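Local atomic coordinates of CalS11 (Micromonospora echinospora, PDB entry 3TOS), a protein that probably transfers a methyl group from S-adenosylmethionine to a hydroxyl oxygen during calicheamicin biosynthesis, and is captured here with the spent cofactor S-adenosyl-L-homocysteine. Residues 73-79 with 101-107; 55-59 with 82-87; 114-119 with 191-195. All coordinates share one frame; numbering follows the deposited sequence. Where two conformers were deposited one is given.

Interaction 1 (73-79 with 101-107); sequences IMEFGVR and RRIVGFD. With SAH (S-adenosyl-L-homocysteine), chain O.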
loop_
_atom_site.group_PDB
_atom_site.type_symbol
_atom_site.label_atom_id
_atom_site.label_comp_id
_atom_site.label_asym_id
_atom_site.label_seq_id
_atom_site.Cartn_x
_atom_site.Cartn_y
_atom_site.Cartn_z
ATOM N N ILE B 73 -21.214 8.356 -22.819
ATOM C CA ILE B 73 -20.754 7.066 -23.378
ATOM C C ILE B 73 -21.197 7.055 -24.838
ATOM O O ILE B 73 -22.395 7.299 -25.133
ATOM C CB ILE B 73 -21.410 5.852 -22.629
ATOM C CG1 ILE B 73 -20.944 5.871 -21.169
ATOM C CG2 ILE B 73 -20.989 4.527 -23.334
ATOM C CD1 ILE B 73 -21.748 4.846 -20.289
HETATM N N MSE B 74 -20.225 6.845 -25.733
HETATM C CA MSE B 74 -20.507 6.713 -27.169
HETATM C C MSE B 74 -20.075 5.367 -27.689
HETATM O O MSE B 74 -18.975 4.911 -27.340
HETATM C CB MSE B 74 -19.778 7.808 -27.961
HETATM C CG MSE B 74 -20.306 9.201 -27.631
HETATM SE SE MSE B 74 -19.397 10.447 -28.829
HETATM C CE MSE B 74 -20.576 11.898 -28.440
ATOM N N GLU B 75 -20.920 4.711 -28.514
ATOM C CA GLU B 75 -20.505 3.492 -29.227
ATOM C C GLU B 75 -20.593 3.803 -30.690
ATOM O O GLU B 75 -21.614 4.299 -31.147
ATOM C CB GLU B 75 -21.362 2.259 -28.897
ATOM C CG GLU B 75 -20.771 1.047 -29.693
ATOM C CD GLU B 75 -21.464 -0.255 -29.398
ATOM O OE1 GLU B 75 -22.727 -0.267 -29.296
ATOM O OE2 GLU B 75 -20.757 -1.260 -29.308
ATOM N N PHE B 76 -19.503 3.573 -31.411
ATOM C CA PHE B 76 -19.500 3.721 -32.861
ATOM C C PHE B 76 -19.551 2.294 -33.425
ATOM O O PHE B 76 -18.556 1.535 -33.386
ATOM C CB PHE B 76 -18.235 4.447 -33.304
ATOM C CG PHE B 76 -17.966 5.684 -32.476
ATOM C CD1 PHE B 76 -18.799 6.803 -32.570
ATOM C CD2 PHE B 76 -16.888 5.703 -31.573
ATOM C CE1 PHE B 76 -18.546 7.958 -31.741
ATOM C CE2 PHE B 76 -16.669 6.801 -30.726
ATOM C CZ PHE B 76 -17.496 7.958 -30.851
ATOM N N GLY B 77 -20.723 1.927 -33.939
ATOM C CA GLY B 77 -20.940 0.552 -34.463
ATOM C C GLY B 77 -21.809 -0.167 -33.445
ATOM O O GLY B 77 -21.298 -0.742 -32.475
ATOM N N VAL B 78 -23.127 -0.155 -33.682
ATOM C CA VAL B 78 -24.115 -0.619 -32.697
ATOM C C VAL B 78 -24.700 -1.955 -33.110
ATOM O O VAL B 78 -24.946 -2.789 -32.249
ATOM C CB VAL B 78 -25.255 0.437 -32.654
ATOM C CG1 VAL B 78 -26.445 0.009 -31.782
ATOM C CG2 VAL B 78 -24.657 1.761 -32.066
ATOM N N ARG B 79 -24.953 -2.167 -34.396
ATOM C CA ARG B 79 -25.655 -3.382 -34.879
ATOM C C ARG B 79 -26.997 -3.589 -34.174
ATOM O O ARG B 79 -27.846 -2.684 -34.269
ATOM C CB ARG B 79 -24.770 -4.652 -34.832
ATOM C CG ARG B 79 -25.233 -5.753 -35.847
ATOM C CD ARG B 79 -24.411 -6.992 -35.602
ATOM N NE ARG B 79 -24.847 -8.089 -36.451
ATOM C CZ ARG B 79 -24.298 -9.314 -36.468
ATOM N NH1 ARG B 79 -23.340 -9.647 -35.628
ATOM N NH2 ARG B 79 -24.786 -10.276 -37.278
ATOM N N ARG B 101 -25.351 11.362 -17.900
ATOM C CA ARG B 101 -24.617 10.264 -18.498
ATOM C C ARG B 101 -25.407 9.750 -19.694
ATOM O O ARG B 101 -26.089 8.729 -19.607
ATOM C CB ARG B 101 -24.344 9.115 -17.524
ATOM C CG ARG B 101 -23.436 8.011 -18.134
ATOM C CD ARG B 101 -21.993 8.396 -18.141
ATOM N NE ARG B 101 -21.447 8.413 -16.787
ATOM C CZ ARG B 101 -20.266 8.916 -16.439
ATOM N NH1 ARG B 101 -19.445 9.503 -17.335
ATOM N NH2 ARG B 101 -19.904 8.822 -15.156
ATOM N N ARG B 102 -25.375 10.482 -20.795
ATOM C CA ARG B 102 -26.030 10.089 -22.030
ATOM C C ARG B 102 -25.307 8.893 -22.651
ATOM O O ARG B 102 -24.073 8.805 -22.621
ATOM C CB ARG B 102 -25.999 11.270 -23.021
ATOM C CG ARG B 102 -26.839 11.031 -24.317
ATOM C CD ARG B 102 -26.944 12.343 -25.139
ATOM N NE ARG B 102 -27.922 13.273 -24.571
ATOM C CZ ARG B 102 -28.057 14.525 -24.990
ATOM N NH1 ARG B 102 -27.217 15.000 -25.920
ATOM N NH2 ARG B 102 -29.012 15.328 -24.454
ATOM N N ILE B 103 -26.097 8.010 -23.288
ATOM C CA ILE B 103 -25.560 6.900 -24.095
ATOM C C ILE B 103 -25.909 7.182 -25.529
ATOM O O ILE B 103 -27.075 7.363 -25.851
ATOM C CB ILE B 103 -26.202 5.536 -23.695
ATOM C CG1 ILE B 103 -25.753 5.173 -22.276
ATOM C CG2 ILE B 103 -25.773 4.440 -24.709
ATOM C CD1 ILE B 103 -26.613 4.070 -21.626
ATOM N N VAL B 104 -24.909 7.270 -26.401
ATOM C CA VAL B 104 -25.135 7.699 -27.798
ATOM C C VAL B 104 -24.583 6.600 -28.683
ATOM O O VAL B 104 -23.390 6.262 -28.596
ATOM C CB VAL B 104 -24.447 9.058 -28.151
ATOM C CG1 VAL B 104 -24.943 9.544 -29.452
ATOM C CG2 VAL B 104 -24.733 10.078 -27.014
ATOM N N GLY B 105 -25.454 6.013 -29.494
ATOM C CA GLY B 105 -25.035 4.936 -30.397
ATOM C C GLY B 105 -25.127 5.384 -31.835
ATOM O O GLY B 105 -26.132 5.885 -32.274
ATOM N N PHE B 106 -24.039 5.232 -32.577
ATOM C CA PHE B 106 -23.987 5.662 -33.981
ATOM C C PHE B 106 -23.873 4.449 -34.884
ATOM O O PHE B 106 -23.006 3.575 -34.674
ATOM C CB PHE B 106 -22.739 6.556 -34.278
ATOM C CG PHE B 106 -22.671 7.827 -33.493
ATOM C CD1 PHE B 106 -22.174 7.839 -32.181
ATOM C CD2 PHE B 106 -23.041 9.051 -34.082
ATOM C CE1 PHE B 106 -22.086 9.072 -31.454
ATOM C CE2 PHE B 106 -22.973 10.257 -33.343
ATOM C CZ PHE B 106 -22.506 10.264 -32.046
ATOM N N ASP B 107 -24.689 4.393 -35.933
ATOM C CA ASP B 107 -24.551 3.336 -36.931
ATOM C C ASP B 107 -25.324 3.783 -38.163
ATOM O O ASP B 107 -26.238 4.618 -38.054
ATOM C CB ASP B 107 -25.174 2.007 -36.387
ATOM C CG ASP B 107 -24.589 0.780 -37.014
ATOM O OD1 ASP B 107 -24.654 0.611 -38.269
ATOM O OD2 ASP B 107 -24.069 -0.049 -36.266
HETATM N N SAH O . -21.224 -3.298 -31.254
HETATM C CA SAH O . -22.002 -4.357 -31.975
HETATM C CB SAH O . -21.312 -4.850 -33.236
HETATM C CG SAH O . -21.195 -3.745 -34.307
HETATM S SD SAH O . -20.858 -4.484 -35.892
HETATM C C SAH O . -22.152 -5.521 -30.998
HETATM O O SAH O . -22.813 -6.552 -31.331
HETATM O OXT SAH O . -21.740 -5.436 -29.834
HETATM C "C5'" SAH O . -20.124 -3.129 -36.822
HETATM C "C4'" SAH O . -21.094 -1.924 -37.069
HETATM O "O4'" SAH O . -20.326 -0.811 -37.549
HETATM C "C3'" SAH O . -22.086 -2.283 -38.185
HETATM O "O3'" SAH O . -23.442 -2.264 -37.675
HETATM C "C2'" SAH O . -21.805 -1.225 -39.239
HETATM O "O2'" SAH O . -22.962 -0.759 -39.963
HETATM C "C1'" SAH O . -21.169 -0.090 -38.400
HETATM N N9 SAH O . -20.339 0.819 -39.227
HETATM C C8 SAH O . -19.197 0.526 -39.904
HETATM N N7 SAH O . -18.842 1.655 -40.569
HETATM C C5 SAH O . -19.741 2.634 -40.338
HETATM C C6 SAH O . -19.888 4.031 -40.762
HETATM N N6 SAH O . -19.014 4.570 -41.644
HETATM N N1 SAH O . -20.953 4.707 -40.262
HETATM C C2 SAH O . -21.835 4.137 -39.387
HETATM N N3 SAH O . -21.803 2.840 -39.007
HETATM C C4 SAH O . -20.719 2.099 -39.431
#
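F76 and F106 lie side by side on one face of two parallel neighbouring strands, 73-76 and 103-107, their rings inclined at 32° and nearest where F76 CD1 meets F106 CD1 at 3.6 Å. The selenium of selenomethionine M74 comes obliquely to the same F106 ring, 4.0 Å from F106 CE1, a Met-aromatic contact; the extended M74 chain also runs alongside V104. Helix 167-177 closes over F106 with V167, T170 and V171, so this face is densely packed. The backbones are joined by five hydrogen bonds, from I73 N to R102 O at one end to G77 N and F106 O at the other. On the other face, V78 CG2 sits 3.6 Å from G105 CA, filling the place where G105 has no side chain, and I73 CG1 and CD1 press on CG and CD of buried R101, whose charge pairs with E95. The looser side lies at the partly exposed arginines: R102 turns away to Y174 and N178, and R79 also leads away from the strands. At the ligand end the chemistry becomes polar. D107 OD2 takes V78 N at 2.8 Å on its anti lone pair and R79 N from above the carboxylate plane, so the two amides fix the group's rotation. With CG anti to the backbone N (chi1 -155°), the carboxylate reaches the ribose, OD1 accepting from SAH O2' and OD2 from SAH O3' at 2.7 Å. G77 O receives SAH N at 2.8 Å; the backbone angles of G77 call for glycine, and SAH O4' lies where a side chain would point. E75 OE2, also bonded to H83, stands 2.9 Å from SAH N. A glycine turn after the first strand and an acidic residue ending the second, gripping both ribose hydroxyls, are the hallmark of the Rossmann-like class I methyltransferase cofactor site.

Interaction 2 (55-59 with 82-87); sequences DLLSM and RHLGTF. With SAH (S-adenosyl-L-homocysteine), chain O; EDO (1,2-ethanediol), chain R.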
loop_
_atom_site.group_PDB
_atom_site.type_symbol
_atom_site.label_atom_id
_atom_site.label_comp_id
_atom_site.label_asym_id
_atom_site.label_seq_id
_atom_site.Cartn_x
_atom_site.Cartn_y
_atom_site.Cartn_z
ATOM N N ASP B 55 -18.102 -10.609 -22.702
ATOM C CA ASP B 55 -18.379 -9.269 -23.261
ATOM C C ASP B 55 -19.058 -8.370 -22.230
ATOM O O ASP B 55 -18.644 -7.235 -22.055
ATOM C CB ASP B 55 -19.243 -9.405 -24.530
ATOM C CG ASP B 55 -19.629 -8.064 -25.094
ATOM O OD1 ASP B 55 -18.749 -7.490 -25.789
ATOM O OD2 ASP B 55 -20.735 -7.531 -24.811
ATOM N N LEU B 56 -20.029 -8.923 -21.519
ATOM C CA LEU B 56 -20.752 -8.205 -20.487
ATOM C C LEU B 56 -19.818 -7.742 -19.363
ATOM O O LEU B 56 -19.838 -6.591 -18.988
ATOM C CB LEU B 56 -21.942 -9.054 -19.982
ATOM C CG LEU B 56 -22.829 -8.380 -18.926
ATOM C CD1 LEU B 56 -24.169 -9.100 -18.958
ATOM C CD2 LEU B 56 -22.208 -8.415 -17.516
ATOM N N LEU B 57 -18.967 -8.636 -18.891
ATOM C CA LEU B 57 -18.076 -8.317 -17.822
ATOM C C LEU B 57 -17.063 -7.260 -18.306
ATOM O O LEU B 57 -16.610 -6.416 -17.535
ATOM C CB LEU B 57 -17.354 -9.566 -17.315
ATOM C CG LEU B 57 -18.263 -10.609 -16.646
ATOM C CD1 LEU B 57 -17.454 -11.871 -16.410
ATOM C CD2 LEU B 57 -18.830 -10.037 -15.338
ATOM N N SER B 58 -16.630 -7.337 -19.593
ATOM C CA SER B 58 -15.675 -6.339 -20.115
ATOM C C SER B 58 -16.331 -4.952 -20.215
ATOM O O SER B 58 -15.700 -3.947 -19.831
ATOM C CB SER B 58 -15.156 -6.736 -21.502
ATOM O OG SER B 58 -14.298 -7.857 -21.333
HETATM N N MSE B 59 -17.587 -4.881 -20.660
HETATM C CA MSE B 59 -18.289 -3.583 -20.674
HETATM C C MSE B 59 -18.423 -3.000 -19.270
HETATM O O MSE B 59 -18.273 -1.770 -19.084
HETATM C CB MSE B 59 -19.650 -3.688 -21.353
HETATM C CG MSE B 59 -19.605 -4.079 -22.842
HETATM SE SE MSE B 59 -18.422 -3.005 -23.962
HETATM C CE MSE B 59 -16.886 -4.206 -24.056
ATOM N N ARG B 82 -26.259 -4.798 -28.643
ATOM C CA ARG B 82 -25.754 -5.540 -27.482
ATOM C C ARG B 82 -25.137 -4.661 -26.401
ATOM O O ARG B 82 -25.456 -4.770 -25.208
ATOM C CB ARG B 82 -24.656 -6.500 -27.961
ATOM C CG ARG B 82 -24.025 -7.265 -26.766
ATOM C CD ARG B 82 -23.012 -8.363 -27.180
ATOM N NE ARG B 82 -21.946 -7.814 -28.030
ATOM C CZ ARG B 82 -20.814 -8.448 -28.351
ATOM N NH1 ARG B 82 -20.547 -9.656 -27.846
ATOM N NH2 ARG B 82 -19.895 -7.824 -29.113
ATOM N N HIS B 83 -24.182 -3.829 -26.811
ATOM C CA HIS B 83 -23.481 -3.004 -25.833
ATOM C C HIS B 83 -24.350 -1.879 -25.268
ATOM O O HIS B 83 -24.172 -1.500 -24.115
ATOM C CB HIS B 83 -22.208 -2.413 -26.445
ATOM C CG HIS B 83 -21.157 -3.441 -26.722
ATOM N ND1 HIS B 83 -20.198 -3.246 -27.675
ATOM C CD2 HIS B 83 -20.888 -4.644 -26.139
ATOM C CE1 HIS B 83 -19.385 -4.307 -27.697
ATOM N NE2 HIS B 83 -19.778 -5.157 -26.762
ATOM N N LEU B 84 -25.294 -1.329 -26.059
ATOM C CA LEU B 84 -26.119 -0.217 -25.557
ATOM C C LEU B 84 -27.053 -0.727 -24.473
ATOM O O LEU B 84 -27.256 -0.055 -23.465
ATOM C CB LEU B 84 -26.960 0.421 -26.668
ATOM C CG LEU B 84 -26.181 1.048 -27.845
ATOM C CD1 LEU B 84 -27.067 1.823 -28.823
ATOM C CD2 LEU B 84 -24.975 1.878 -27.369
ATOM N N GLY B 85 -27.583 -1.946 -24.670
ATOM C CA GLY B 85 -28.418 -2.630 -23.658
ATOM C C GLY B 85 -27.605 -2.754 -22.400
ATOM O O GLY B 85 -28.082 -2.437 -21.304
ATOM N N THR B 86 -26.380 -3.271 -22.541
ATOM C CA THR B 86 -25.511 -3.472 -21.391
ATOM C C THR B 86 -25.273 -2.146 -20.616
ATOM O O THR B 86 -25.434 -2.084 -19.407
ATOM C CB THR B 86 -24.165 -4.055 -21.827
ATOM O OG1 THR B 86 -24.450 -5.251 -22.596
ATOM C CG2 THR B 86 -23.356 -4.397 -20.571
ATOM N N PHE B 87 -24.864 -1.103 -21.354
ATOM C CA PHE B 87 -24.665 0.228 -20.738
ATOM C C PHE B 87 -25.932 0.785 -20.074
ATOM O O PHE B 87 -25.831 1.384 -18.999
ATOM C CB PHE B 87 -24.139 1.227 -21.758
ATOM C CG PHE B 87 -22.751 0.909 -22.257
ATOM C CD1 PHE B 87 -21.793 0.404 -21.414
ATOM C CD2 PHE B 87 -22.438 1.063 -23.609
ATOM C CE1 PHE B 87 -20.450 0.076 -21.946
ATOM C CE2 PHE B 87 -21.187 0.750 -24.129
ATOM C CZ PHE B 87 -20.164 0.269 -23.301
HETATM N N SAH O . -21.224 -3.298 -31.254
HETATM C CA SAH O . -22.002 -4.357 -31.975
HETATM C CB SAH O . -21.312 -4.850 -33.236
HETATM C CG SAH O . -21.195 -3.745 -34.307
HETATM S SD SAH O . -20.858 -4.484 -35.892
HETATM C C SAH O . -22.152 -5.521 -30.998
HETATM O O SAH O . -22.813 -6.552 -31.331
HETATM O OXT SAH O . -21.740 -5.436 -29.834
HETATM C "C5'" SAH O . -20.124 -3.129 -36.822
HETATM C "C4'" SAH O . -21.094 -1.924 -37.069
HETATM O "O4'" SAH O . -20.326 -0.811 -37.549
HETATM C "C3'" SAH O . -22.086 -2.283 -38.185
HETATM O "O3'" SAH O . -23.442 -2.264 -37.675
HETATM C "C2'" SAH O . -21.805 -1.225 -39.239
HETATM O "O2'" SAH O . -22.962 -0.759 -39.963
HETATM C "C1'" SAH O . -21.169 -0.090 -38.400
HETATM N N9 SAH O . -20.339 0.819 -39.227
HETATM C C8 SAH O . -19.197 0.526 -39.904
HETATM N N7 SAH O . -18.842 1.655 -40.569
HETATM C C5 SAH O . -19.741 2.634 -40.338
HETATM C C6 SAH O . -19.888 4.031 -40.762
HETATM N N6 SAH O . -19.014 4.570 -41.644
HETATM N N1 SAH O . -20.953 4.707 -40.262
HETATM C C2 SAH O . -21.835 4.137 -39.387
HETATM N N3 SAH O . -21.803 2.840 -39.007
HETATM C C4 SAH O . -20.719 2.099 -39.431
HETATM C C1 EDO R . -15.662 -7.113 -25.977
HETATM O O1 EDO R . -16.408 -8.305 -25.907
HETATM C C2 EDO R . -14.678 -7.336 -27.146
HETATM O O2 EDO R . -15.335 -7.776 -28.352
HETATM O O HOH W 1 -22.628 -7.366 -23.039
#
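The helix that follows the first strand of the methyltransferase fold, 82-94, here packs on helix 50-65 beside the carboxylate end of the cofactor; the short segments cross at -55° with their axes 10.2 Å apart. D55 serves two flat groups at once. H83 NE2 donates to D55 OD1 at 2.7 Å, almost straight (166°) on the syn lone pair and in the ring plane, while H83 ND1 is bonded to E75, so carboxylates hold the imidazole at both nitrogens. The D55 carboxylate also stacks on one face of the R82 guanidinium, planes 3° apart; D55 OD2 and R82 NE, 3.5 Å apart, form a salt bridge by charge alone. The N-H groups of R82 point elsewhere: NE, at 3.0 Å, and NH2 both donate to SAH OXT at the guanidinium edge, and NH1 turns to Q52. The H83 ring is sandwiched, with SE of selenomethionine M59 3.7 Å from its centroid over one face and SAH OXT over the other. The bend at chi2 brings the M59 selenium over H83 and against F87 CZ, 3.8 Å away, a Met-aromatic contact. Nearer T86, one water donates to both D55 OD2 and T86 OG1, and T86 CG2 packs on L56 and M59. One carboxylate, D55, thus backs R82, which binds the cofactor carboxylate, and holds H83 beside it, at the homocysteine end of the SAH site.

Interaction 3 (114-119 with 191-195); sequences DVNDVD and DLYEP. With SAH (S-adenosyl-L-homocysteine), chain O.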
loop_
_atom_site.group_PDB
_atom_site.type_symbol
_atom_site.label_atom_id
_atom_site.label_comp_id
_atom_site.label_asym_id
_atom_site.label_seq_id
_atom_site.Cartn_x
_atom_site.Cartn_y
_atom_site.Cartn_z
ATOM N N ASP B 114 -19.299 1.509 -47.108
ATOM C CA ASP B 114 -18.263 1.317 -48.127
ATOM C C ASP B 114 -17.142 0.619 -47.409
ATOM O O ASP B 114 -17.149 0.581 -46.152
ATOM C CB ASP B 114 -17.767 2.659 -48.671
ATOM C CG ASP B 114 -17.527 3.677 -47.589
ATOM O OD1 ASP B 114 -16.770 3.456 -46.619
ATOM O OD2 ASP B 114 -18.158 4.713 -47.675
ATOM N N VAL B 115 -16.202 0.033 -48.147
ATOM C CA VAL B 115 -14.966 -0.314 -47.459
ATOM C C VAL B 115 -13.723 0.157 -48.209
ATOM O O VAL B 115 -13.777 0.467 -49.398
ATOM C CB VAL B 115 -14.871 -1.858 -47.177
ATOM C CG1 VAL B 115 -16.141 -2.374 -46.487
ATOM C CG2 VAL B 115 -14.636 -2.656 -48.463
ATOM N N ASN B 116 -12.575 0.188 -47.518
ATOM C CA ASN B 116 -11.323 0.559 -48.148
ATOM C C ASN B 116 -10.597 -0.743 -48.474
ATOM O O ASN B 116 -10.814 -1.766 -47.802
ATOM C CB ASN B 116 -10.541 1.433 -47.118
ATOM C CG ASN B 116 -9.275 2.017 -47.643
ATOM O OD1 ASN B 116 -8.275 1.309 -47.782
ATOM N ND2 ASN B 116 -9.264 3.333 -47.859
ATOM N N ASP B 117 -9.717 -0.689 -49.466
ATOM C CA ASP B 117 -8.864 -1.839 -49.760
ATOM C C ASP B 117 -8.164 -2.429 -48.534
ATOM O O ASP B 117 -8.035 -3.652 -48.457
ATOM C CB ASP B 117 -7.852 -1.464 -50.849
ATOM C CG ASP B 117 -8.465 -1.511 -52.226
ATOM O OD1 ASP B 117 -9.615 -2.017 -52.389
ATOM O OD2 ASP B 117 -7.770 -1.075 -53.165
ATOM N N VAL B 118 -7.722 -1.592 -47.581
ATOM C CA VAL B 118 -7.034 -2.153 -46.425
ATOM C C VAL B 118 -7.967 -2.973 -45.527
ATOM O O VAL B 118 -7.493 -3.814 -44.749
ATOM C CB VAL B 118 -6.313 -1.078 -45.523
ATOM C CG1 VAL B 118 -5.349 -0.260 -46.348
ATOM C CG2 VAL B 118 -7.327 -0.159 -44.821
ATOM N N ASP B 119 -9.282 -2.799 -45.688
ATOM C CA ASP B 119 -10.253 -3.578 -44.876
ATOM C C ASP B 119 -10.559 -4.919 -45.516
ATOM O O ASP B 119 -11.217 -5.755 -44.866
ATOM C CB ASP B 119 -11.595 -2.827 -44.783
ATOM C CG ASP B 119 -11.451 -1.443 -44.168
ATOM O OD1 ASP B 119 -10.815 -1.343 -43.095
ATOM O OD2 ASP B 119 -11.996 -0.471 -44.763
ATOM N N ASP B 191 -15.024 -1.526 -37.096
ATOM C CA ASP B 191 -14.160 -2.455 -37.901
ATOM C C ASP B 191 -13.278 -1.796 -38.953
ATOM O O ASP B 191 -12.152 -2.211 -39.145
ATOM C CB ASP B 191 -14.966 -3.611 -38.544
ATOM C CG ASP B 191 -15.664 -4.453 -37.498
ATOM O OD1 ASP B 191 -14.987 -4.845 -36.509
ATOM O OD2 ASP B 191 -16.900 -4.701 -37.617
ATOM N N LEU B 192 -13.813 -0.778 -39.647
ATOM C CA LEU B 192 -13.220 -0.263 -40.889
ATOM C C LEU B 192 -12.311 0.914 -40.609
ATOM O O LEU B 192 -12.589 1.765 -39.723
ATOM C CB LEU B 192 -14.332 0.216 -41.822
ATOM C CG LEU B 192 -15.350 -0.888 -42.115
ATOM C CD1 LEU B 192 -16.453 -0.244 -42.998
ATOM C CD2 LEU B 192 -14.629 -2.028 -42.909
ATOM N N TYR B 193 -11.264 1.011 -41.445
ATOM C CA TYR B 193 -10.261 2.067 -41.330
ATOM C C TYR B 193 -10.806 3.494 -41.442
ATOM O O TYR B 193 -10.586 4.304 -40.527
ATOM C CB TYR B 193 -9.220 1.822 -42.431
ATOM C CG TYR B 193 -8.351 3.020 -42.735
ATOM C CD1 TYR B 193 -7.505 3.541 -41.758
ATOM C CD2 TYR B 193 -8.339 3.574 -44.009
ATOM C CE1 TYR B 193 -6.724 4.637 -41.999
ATOM C CE2 TYR B 193 -7.570 4.730 -44.273
ATOM C CZ TYR B 193 -6.758 5.245 -43.250
ATOM O OH TYR B 193 -5.932 6.338 -43.467
ATOM N N GLU B 194 -11.494 3.814 -42.526
ATOM C CA GLU B 194 -11.852 5.253 -42.785
ATOM C C GLU B 194 -12.753 5.870 -41.698
ATOM O O GLU B 194 -12.451 6.960 -41.212
ATOM C CB GLU B 194 -12.480 5.423 -44.180
ATOM C CG GLU B 194 -11.466 5.169 -45.271
ATOM C CD GLU B 194 -11.982 5.553 -46.635
ATOM O OE1 GLU B 194 -12.881 6.450 -46.723
ATOM O OE2 GLU B 194 -11.459 5.064 -47.642
ATOM N N PRO B 195 -13.852 5.207 -41.337
ATOM C CA PRO B 195 -14.688 5.847 -40.331
ATOM C C PRO B 195 -14.010 5.865 -38.969
ATOM O O PRO B 195 -14.231 6.804 -38.200
ATOM C CB PRO B 195 -15.934 4.936 -40.312
ATOM C CG PRO B 195 -15.510 3.656 -40.882
ATOM C CD PRO B 195 -14.508 4.024 -41.949
HETATM N N SAH O . -21.224 -3.298 -31.254
HETATM C CA SAH O . -22.002 -4.357 -31.975
HETATM C CB SAH O . -21.312 -4.850 -33.236
HETATM C CG SAH O . -21.195 -3.745 -34.307
HETATM S SD SAH O . -20.858 -4.484 -35.892
HETATM C C SAH O . -22.152 -5.521 -30.998
HETATM O O SAH O . -22.813 -6.552 -31.331
HETATM O OXT SAH O . -21.740 -5.436 -29.834
HETATM C "C5'" SAH O . -20.124 -3.129 -36.822
HETATM C "C4'" SAH O . -21.094 -1.924 -37.069
HETATM O "O4'" SAH O . -20.326 -0.811 -37.549
HETATM C "C3'" SAH O . -22.086 -2.283 -38.185
HETATM O "O3'" SAH O . -23.442 -2.264 -37.675
HETATM C "C2'" SAH O . -21.805 -1.225 -39.239
HETATM O "O2'" SAH O . -22.962 -0.759 -39.963
HETATM C "C1'" SAH O . -21.169 -0.090 -38.400
HETATM N N9 SAH O . -20.339 0.819 -39.227
HETATM C C8 SAH O . -19.197 0.526 -39.904
HETATM N N7 SAH O . -18.842 1.655 -40.569
HETATM C C5 SAH O . -19.741 2.634 -40.338
HETATM C C6 SAH O . -19.888 4.031 -40.762
HETATM N N6 SAH O . -19.014 4.570 -41.644
HETATM N N1 SAH O . -20.953 4.707 -40.262
HETATM C C2 SAH O . -21.835 4.137 -39.387
HETATM N N3 SAH O . -21.803 2.840 -39.007
HETATM C C4 SAH O . -20.719 2.099 -39.431
HETATM O O HOH W 2 -13.628 3.372 -49.395
HETATM O O HOH W 3 -10.488 -3.184 -41.167
HETATM O O HOH W 4 -12.610 2.054 -44.417
#
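With CG anti to its carbonyl carbon (chi1 -59°), D119 sends its carboxylate to the start of helix 193-203, and N116, its CG anti to the backbone N (chi1 -175°), carries its amide across to E194. D119 OD1 accepts from Y193 N at 2.9 Å on the syn side, somewhat out of the carboxylate plane; D119 OD2 accepts from N116 N within its own loop. Two waters extend this grip, one between D119 OD1 and D191 O, the other taking E194 N and donating to D119 OD2. The carboxylate thus bonds the first amide of the helix directly and the second through a water, and the helix N-terminus would probably favour its negative charge. N116 ND2 gives E194 OE2 a nearly straight bond of 2.8 Å (170°) on the anti lone pair, in the amide plane; the carboxylate is steeply turned from that plane. The same nitrogen lies at the edge of the Y193 ring. The other end of the amide is held too: N116 OD1 accepts from V118 N at 3.0 Å, in the carbonyl plane on a lone pair, forming an Asx turn that opens the 3-10 segment 117-119. E194 OE1 and D114 both form salt bridges with R168, which probably offsets their like charges. Apolar contacts accompany these bonds. L192 CD2 lies 3.5 Å from D119 CG and 3.9 Å from V115 CG1, whereas L192 CD1 touches D114 O and faces SAH N7. V118 CG2 packs against Y193 CB at 3.6 Å, and I228 of helix 225-233 touches both residues. P195 CB, 3.4 Å from SAH N6, borders the adenine, and D191 touches the bound glutamate. A loop carboxylate bonded to the first amide of the helix after the fourth parallel strand thus holds the turn whose L192 and P195 line the adenine end of the cofactor pocket.

In the fold
Interactions 1 and 2 are buried near the centre of the chain and meet in one beta-alpha-beta unit: 73-79 and 101-107 are its strands, and 82-87 begins the helix between them, with 55-59 packing on that helix from helix 50-65. They touch directly, E75 of one meeting H83 of the other. Interaction 3 lies about 17 Å from the chain centre, is partly buried, and touches neither, yet all three reach SAH. Their chemistry follows their place: interaction 1 is backbone pairing and aromatic packing, polar chiefly where it meets the ligand; interaction 2 is a buried charge cluster beside selenium-aromatic contacts; interaction 3 relies on side-chain bonds to a helix start, helped by waters.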